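Local coordinates for protein translation initiation factor eIF2B subunit gamma (Schizosaccharomyces pombe, PDB 5B04) that forms part of the eIF2B complex, which catalyses the exchange of GDP for GTP on the gamma subunit of translation initiation factor eIF2, at residues 361-366 / 379-384; 394-399 / 411-416. The protein carries 3 engineered substitutions. All blocks are in the same frame, centred on the assembly; numbering follows the deposited sequence.

Overall arrangement
Both contacts lie in the C-terminal left-handed parallel beta-helix domain of the gamma subunit, on the same side of the chain's centre, and each joins one coil to the next. Contact 1 (361-366 with 379-384) comes first in sequence; contact 2 (394-399 with 411-416) opens on the coil directly after 379-384. Strands 378-379, 395-396 and 412-413 are successive neighbours in one parallel sheet, which puts segments 379-384, 394-399 and 411-416 at corresponding places on successive coils. The contact centres are about 10 Å apart and touch directly: Lys381 O lies an unusually short 2.4 Å from Asn399 N, a probable hydrogen bond, and Cys383 SG packs against the backbone of Met397. No other subunit touches either contact.

Contact 1: residues 361-366 / 379-384; sequences MVNEGT and IGKNCV
Thr366 meets the turn at 380-383 with its hydroxyl, joining two successive coils of the left-handed beta-helix, the hexapeptide-repeat fold of this domain. Its OG1, set beside its own backbone N (chi1 -69°), gives a hydrogen bond to Gly380 O and accepts one from Cys383 N (2.6 Å), so one hydroxyl ties together both ends of the turn. The donor stands 33° out of the Gly380 carbonyl plane. The methyl CG2 of Thr366, anti to the backbone N, lies against Cys383 CB.

Backbone bonds join the same coils from Met361 to Glu364. Ile379 N donates to Met361 O at 2.6 Å, within the single bridge between Val362 and Ile379, and Asn363 N makes weak bonds to Ile379 O and Gly380 O. Further along, Asn382 N donates to Glu364 O, though the modelled separation is implausibly short and its length carries no weight. Asn69 adds a weak side-chain bond to Ile379 O.

Apolar packing is carried by Val362 and Ile379, whose side chains run side by side in the same direction, with Val362 CG2 3.9 Å from Ile379 CB. Ile379 CG2 reaches on to the methyl of Thr366, so the valine and the threonine both rest on this one isoleucine.

Asn363 and Lys381 also lie alongside each other. The lysine passes the amide with its aliphatic part: Asn363 ND2 is 3.8 Å from both CG and CD of Lys381.

Contact 2: residues 394-399 / 411-416; sequences SILMDN and CIVASG
Leu396 and Val413 lie side by side on neighbouring parallel strands of the left-handed beta-helix, pointing the same way, and the leucine reaches across with one methyl: CD2 sits 3.4 Å from both CB and CG2 of Val413. Ile395 and Ile412 pair on the other face of the sheet, where CD1 of Ile395 meets CG1 of Ile412. Beyond the strands, Met397 crosses to the next coil. Its chain bends at both chi2 and chi3, bringing the terminal CE to 3.4 Å from Ala414 CA, while CB packs on Ser415 CB.

At the far turn Ser415 OG, anti to its backbone N (chi1 180°), is directed at the 398-399 turn and donates to Asp398 O, over a modelled distance too short to be taken literally. Gly416 N adds weak bonds to Asp398 O and Asn399 OD1, the latter at 3.3 Å.

The backbone sets the strand register. Ile395 N donates to Cys411 O and Val413 N to Ile395 O, the latter at 3.0 Å and nearly straight; a weak bond from Met397 N to Val413 O follows. Before the strands, Ser394 OG accepts from Cys411 N at 2.9 Å.

Further out, helix 332-338 covers the isoleucine face, Asn333 touching both side chains and Ile336 touching Ile395. Ser394 OG is also bonded to Ser392 O, so this hydroxyl links the neighbouring coil to its own.

Contact 1: residues 361-366 / 379-384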
ATOM      1  N   MET E 361     -13.403  37.380  61.750  1.00 88.42           N
ATOM      2  CA  MET E 361     -14.328  38.281  61.120  1.00 83.60           C
ATOM      3  C   MET E 361     -15.129  39.096  62.094  1.00 82.24           C
ATOM      4  O   MET E 361     -15.664  38.589  63.051  1.00 87.34           O
ATOM      5  CB  MET E 361     -15.288  37.514  60.234  1.00 85.69           C
ATOM      6  CG  MET E 361     -14.725  36.248  59.647  1.00 83.65           C
ATOM      7  SD  MET E 361     -15.977  35.465  58.653  1.00 83.71           S
ATOM      8  CE  MET E 361     -15.613  36.239  57.103  1.00 85.83           C
ATOM      9  N   VAL E 362     -15.186  40.384  61.831  1.00 85.86           N
ATOM     10  CA  VAL E 362     -15.961  41.307  62.612  1.00 92.14           C
ATOM     11  C   VAL E 362     -16.748  42.158  61.645  1.00102.01           C
ATOM     12  O   VAL E 362     -16.210  42.603  60.653  1.00104.96           O
ATOM     13  CB  VAL E 362     -15.016  42.209  63.370  1.00 85.10           C
ATOM     14  CG1 VAL E 362     -14.010  42.786  62.403  1.00 82.72           C
ATOM     15  CG2 VAL E 362     -15.780  43.300  64.076  1.00102.08           C
ATOM     16  N   ASN E 363     -18.016  42.400  61.927  1.00 98.36           N
ATOM     17  CA  ASN E 363     -18.861  43.096  60.969  1.00107.12           C
ATOM     18  C   ASN E 363     -18.887  44.593  61.058  1.00115.64           C
ATOM     19  O   ASN E 363     -18.053  45.188  61.699  1.00118.54           O
ATOM     20  CB  ASN E 363     -20.279  42.565  60.961  1.00104.12           C
ATOM     21  CG  ASN E 363     -20.807  42.395  59.564  1.00102.00           C
ATOM     22  OD1 ASN E 363     -20.158  42.761  58.601  1.00 99.63           O
ATOM     23  ND2 ASN E 363     -21.985  41.836  59.449  1.00 94.42           N
ATOM     24  N   GLU E 364     -19.832  45.186  60.344  1.00123.95           N
ATOM     25  CA  GLU E 364     -20.005  46.629  60.271  1.00114.48           C
ATOM     26  C   GLU E 364     -20.590  47.332  61.486  1.00113.62           C
ATOM     27  O   GLU E 364     -21.310  46.752  62.286  1.00115.97           O
ATOM     28  CB  GLU E 364     -20.844  46.967  59.059  1.00110.15           C
ATOM     29  CG  GLU E 364     -20.385  46.261  57.806  1.00118.92           C
ATOM     30  CD  GLU E 364     -21.424  46.300  56.716  1.00132.01           C
ATOM     31  OE1 GLU E 364     -22.372  47.098  56.832  1.00130.03           O
ATOM     32  OE2 GLU E 364     -21.294  45.526  55.750  1.00135.82           O
ATOM     33  N   GLY E 365     -20.267  48.611  61.581  1.00100.02           N
ATOM     34  CA  GLY E 365     -20.717  49.508  62.631  1.00120.81           C
ATOM     35  C   GLY E 365     -20.236  49.106  64.013  1.00119.36           C
ATOM     36  O   GLY E 365     -20.411  49.844  64.985  1.00127.10           O
ATOM     37  N   THR E 366     -19.630  47.926  64.097  1.00124.96           N
ATOM     38  CA  THR E 366     -19.171  47.368  65.365  1.00120.43           C
ATOM     39  C   THR E 366     -17.897  48.029  65.865  1.00122.54           C
ATOM     40  O   THR E 366     -16.814  47.797  65.331  1.00114.96           O
ATOM     41  CB  THR E 366     -18.924  45.850  65.250  1.00113.18           C
ATOM     42  OG1 THR E 366     -20.174  45.174  65.075  1.00113.52           O
ATOM     43  CG2 THR E 366     -18.238  45.318  66.503  1.00108.09           C
ATOM     44  N   ILE E 379     -17.576  38.229  64.798  1.00 85.48           N
ATOM     45  CA  ILE E 379     -18.370  39.260  65.458  1.00 90.91           C
ATOM     46  C   ILE E 379     -19.395  39.876  64.508  1.00 94.16           C
ATOM     47  O   ILE E 379     -19.068  40.250  63.382  1.00 79.75           O
ATOM     48  CB  ILE E 379     -17.473  40.375  66.029  1.00 91.62           C
ATOM     49  CG1 ILE E 379     -16.395  39.775  66.934  1.00 88.57           C
ATOM     50  CG2 ILE E 379     -18.303  41.399  66.788  1.00 87.93           C
ATOM     51  CD1 ILE E 379     -15.545  40.805  67.645  1.00 83.97           C
ATOM     52  N   GLY E 380     -20.636  39.983  64.977  1.00 98.91           N
ATOM     53  CA  GLY E 380     -21.730  40.485  64.166  1.00102.01           C
ATOM     54  C   GLY E 380     -21.682  41.973  63.872  1.00102.47           C
ATOM     55  O   GLY E 380     -20.622  42.596  63.917  1.00103.56           O
ATOM     56  N   LYS E 381     -22.847  42.542  63.577  1.00105.74           N
ATOM     57  CA  LYS E 381     -22.939  43.919  63.108  1.00109.88           C
ATOM     58  C   LYS E 381     -23.254  44.903  64.238  1.00114.32           C
ATOM     59  O   LYS E 381     -23.984  44.572  65.171  1.00115.88           O
ATOM     60  CB  LYS E 381     -23.995  44.019  62.004  1.00115.32           C
ATOM     61  CG  LYS E 381     -23.606  44.931  60.851  1.00122.22           C
ATOM     62  CD  LYS E 381     -24.455  44.698  59.610  1.00113.20           C
ATOM     63  CE  LYS E 381     -25.862  44.241  59.955  1.00109.63           C
ATOM     64  NZ  LYS E 381     -26.576  43.729  58.754  1.00118.14           N
ATOM     65  N   ASN E 382     -22.711  46.113  64.111  1.00126.05           N
ATOM     66  CA  ASN E 382     -22.777  47.188  65.115  1.00128.85           C
ATOM     67  C   ASN E 382     -22.796  46.724  66.578  1.00126.22           C
ATOM     68  O   ASN E 382     -23.733  46.999  67.328  1.00115.19           O
ATOM     69  CB  ASN E 382     -23.973  48.115  64.826  1.00119.03           C
ATOM     70  CG  ASN E 382     -25.318  47.416  64.920  1.00133.10           C
ATOM     71  OD1 ASN E 382     -26.048  47.593  65.895  1.00133.67           O
ATOM     72  ND2 ASN E 382     -25.668  46.647  63.896  1.00136.45           N
ATOM     73  N   CYS E 383     -21.729  46.039  66.975  1.00119.29           N
ATOM     74  CA  CYS E 383     -21.551  45.591  68.352  1.00118.46           C
ATOM     75  C   CYS E 383     -20.638  46.538  69.126  1.00116.43           C
ATOM     76  O   CYS E 383     -19.944  47.365  68.536  1.00109.92           O
ATOM     77  CB  CYS E 383     -20.977  44.172  68.380  1.00116.97           C
ATOM     78  SG  CYS E 383     -22.086  42.904  67.744  1.00106.57           S
ATOM     79  N   VAL E 384     -20.641  46.415  70.450  1.00117.08           N
ATOM     80  CA  VAL E 384     -19.785  47.244  71.292  1.00112.67           C
ATOM     81  C   VAL E 384     -18.940  46.396  72.234  1.00116.29           C
ATOM     82  O   VAL E 384     -19.467  45.660  73.066  1.00106.71           O
ATOM     83  CB  VAL E 384     -20.601  48.248  72.128  1.00101.56           C
ATOM     84  CG1 VAL E 384     -19.691  49.003  73.088  1.00111.39           C
ATOM     85  CG2 VAL E 384     -21.349  49.212  71.225  1.00 99.02           C
TER

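Contact 2: residues 394-399 / 411-416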
ATOM      1  N   SER E 394     -14.971  32.332  69.825  1.00 72.40           N
ATOM      2  CA  SER E 394     -16.362  32.681  70.060  1.00 63.03           C
ATOM      3  C   SER E 394     -17.052  33.212  68.813  1.00 74.68           C
ATOM      4  O   SER E 394     -16.407  33.549  67.823  1.00 74.51           O
ATOM      5  CB  SER E 394     -16.466  33.708  71.187  1.00 74.92           C
ATOM      6  OG  SER E 394     -16.082  33.140  72.425  1.00 88.18           O
ATOM      7  N   ILE E 395     -18.366  33.267  68.849  1.00 78.07           N
ATOM      8  CA  ILE E 395     -19.110  33.863  67.776  1.00 77.31           C
ATOM      9  C   ILE E 395     -20.052  34.902  68.325  1.00 77.04           C
ATOM     10  O   ILE E 395     -20.799  34.632  69.239  1.00 71.11           O
ATOM     11  CB  ILE E 395     -19.930  32.812  67.060  1.00 77.47           C
ATOM     12  CG1 ILE E 395     -19.017  31.783  66.440  1.00 75.35           C
ATOM     13  CG2 ILE E 395     -20.748  33.444  65.971  1.00 66.63           C
ATOM     14  CD1 ILE E 395     -19.590  30.402  66.527  1.00 68.86           C
ATOM     15  N   LEU E 396     -20.039  36.086  67.747  1.00 71.40           N
ATOM     16  CA  LEU E 396     -20.922  37.128  68.206  1.00 79.18           C
ATOM     17  C   LEU E 396     -21.819  37.617  67.112  1.00 86.71           C
ATOM     18  O   LEU E 396     -21.370  38.028  66.066  1.00 77.77           O
ATOM     19  CB  LEU E 396     -20.117  38.293  68.725  1.00 86.74           C
ATOM     20  CG  LEU E 396     -19.164  37.990  69.858  1.00 82.67           C
ATOM     21  CD1 LEU E 396     -18.400  39.248  70.170  1.00 71.78           C
ATOM     22  CD2 LEU E 396     -19.958  37.543  71.063  1.00 75.98           C
ATOM     23  N   MET E 397     -23.102  37.633  67.396  1.00 90.40           N
ATOM     24  CA  MET E 397     -24.096  38.000  66.431  1.00 84.54           C
ATOM     25  C   MET E 397     -24.235  39.498  66.377  1.00 94.66           C
ATOM     26  O   MET E 397     -23.371  40.209  66.834  1.00103.32           O
ATOM     27  CB  MET E 397     -25.408  37.365  66.799  1.00 80.71           C
ATOM     28  CG  MET E 397     -25.242  35.945  67.256  1.00 66.07           C
ATOM     29  SD  MET E 397     -26.407  34.928  66.375  1.00 85.56           S
ATOM     30  CE  MET E 397     -26.749  33.672  67.577  1.00 67.68           C
ATOM     31  N   ASP E 398     -25.283  39.975  65.731  1.00 99.56           N
ATOM     32  CA  ASP E 398     -25.478  41.394  65.538  1.00101.36           C
ATOM     33  C   ASP E 398     -25.739  42.160  66.811  1.00104.95           C
ATOM     34  O   ASP E 398     -26.391  41.672  67.716  1.00105.40           O
ATOM     35  CB  ASP E 398     -26.660  41.617  64.616  1.00106.72           C
ATOM     36  CG  ASP E 398     -26.690  40.656  63.493  1.00 84.64           C
ATOM     37  OD1 ASP E 398     -25.782  40.722  62.661  1.00 87.93           O
ATOM     38  OD2 ASP E 398     -27.618  39.837  63.444  1.00 84.98           O
ATOM     39  N   ASN E 399     -25.211  43.371  66.866  1.00113.22           N
ATOM     40  CA  ASN E 399     -25.616  44.364  67.848  1.00122.43           C
ATOM     41  C   ASN E 399     -25.657  43.900  69.289  1.00117.30           C
ATOM     42  O   ASN E 399     -26.660  44.012  69.972  1.00104.16           O
ATOM     43  CB  ASN E 399     -26.871  45.128  67.434  1.00118.79           C
ATOM     44  CG  ASN E 399     -28.079  44.252  67.323  1.00113.47           C
ATOM     45  OD1 ASN E 399     -28.275  43.345  68.116  1.00125.56           O
ATOM     46  ND2 ASN E 399     -28.911  44.530  66.340  1.00 97.35           N
ATOM     47  N   CYS E 411     -17.246  30.610  73.379  1.00 85.13           N
ATOM     48  CA  CYS E 411     -18.672  30.806  73.622  1.00 91.48           C
ATOM     49  C   CYS E 411     -19.454  31.142  72.358  1.00 85.35           C
ATOM     50  O   CYS E 411     -18.883  31.518  71.339  1.00 79.48           O
ATOM     51  CB  CYS E 411     -18.885  31.914  74.655  1.00 94.26           C
ATOM     52  SG  CYS E 411     -18.530  31.431  76.355  1.00106.03           S
ATOM     53  N   ILE E 412     -20.771  30.998  72.434  1.00 84.73           N
ATOM     54  CA  ILE E 412     -21.653  31.465  71.374  1.00 87.98           C
ATOM     55  C   ILE E 412     -22.648  32.455  71.961  1.00 91.17           C
ATOM     56  O   ILE E 412     -23.453  32.102  72.822  1.00100.15           O
ATOM     57  CB  ILE E 412     -22.414  30.312  70.696  1.00 89.97           C
ATOM     58  CG1 ILE E 412     -21.436  29.263  70.164  1.00 80.66           C
ATOM     59  CG2 ILE E 412     -23.289  30.846  69.571  1.00 81.58           C
ATOM     60  CD1 ILE E 412     -22.117  28.067  69.535  1.00 92.13           C
ATOM     61  N   VAL E 413     -22.619  33.681  71.467  1.00 84.93           N
ATOM     62  CA  VAL E 413     -23.476  34.714  71.999  1.00 90.25           C
ATOM     63  C   VAL E 413     -24.490  35.188  70.996  1.00 93.49           C
ATOM     64  O   VAL E 413     -24.138  35.690  69.955  1.00 91.09           O
ATOM     65  CB  VAL E 413     -22.648  35.931  72.370  1.00 94.70           C
ATOM     66  CG1 VAL E 413     -23.526  36.988  72.990  1.00 94.35           C
ATOM     67  CG2 VAL E 413     -21.545  35.541  73.320  1.00 94.40           C
ATOM     68  N   ALA E 414     -25.755  35.092  71.361  1.00 91.78           N
ATOM     69  CA  ALA E 414     -26.852  35.448  70.487  1.00 82.14           C
ATOM     70  C   ALA E 414     -26.975  36.934  70.292  1.00 93.13           C
ATOM     71  O   ALA E 414     -26.344  37.683  70.999  1.00 94.10           O
ATOM     72  CB  ALA E 414     -28.152  34.946  71.060  1.00 91.70           C
ATOM     73  N   SER E 415     -27.728  37.369  69.290  1.00101.77           N
ATOM     74  CA  SER E 415     -27.870  38.801  69.055  1.00 98.52           C
ATOM     75  C   SER E 415     -28.675  39.552  70.086  1.00112.76           C
ATOM     76  O   SER E 415     -29.533  38.979  70.741  1.00 97.91           O
ATOM     77  CB  SER E 415     -28.428  39.081  67.666  1.00 88.17           C
ATOM     78  OG  SER E 415     -28.559  40.479  67.465  1.00121.40           O
ATOM     79  N   GLY E 416     -28.381  40.838  70.230  1.00110.45           N
ATOM     80  CA  GLY E 416     -28.961  41.668  71.263  1.00109.30           C
ATOM     81  C   GLY E 416     -28.799  41.266  72.714  1.00125.89           C
ATOM     82  O   GLY E 416     -29.730  41.366  73.498  1.00122.16           O
TER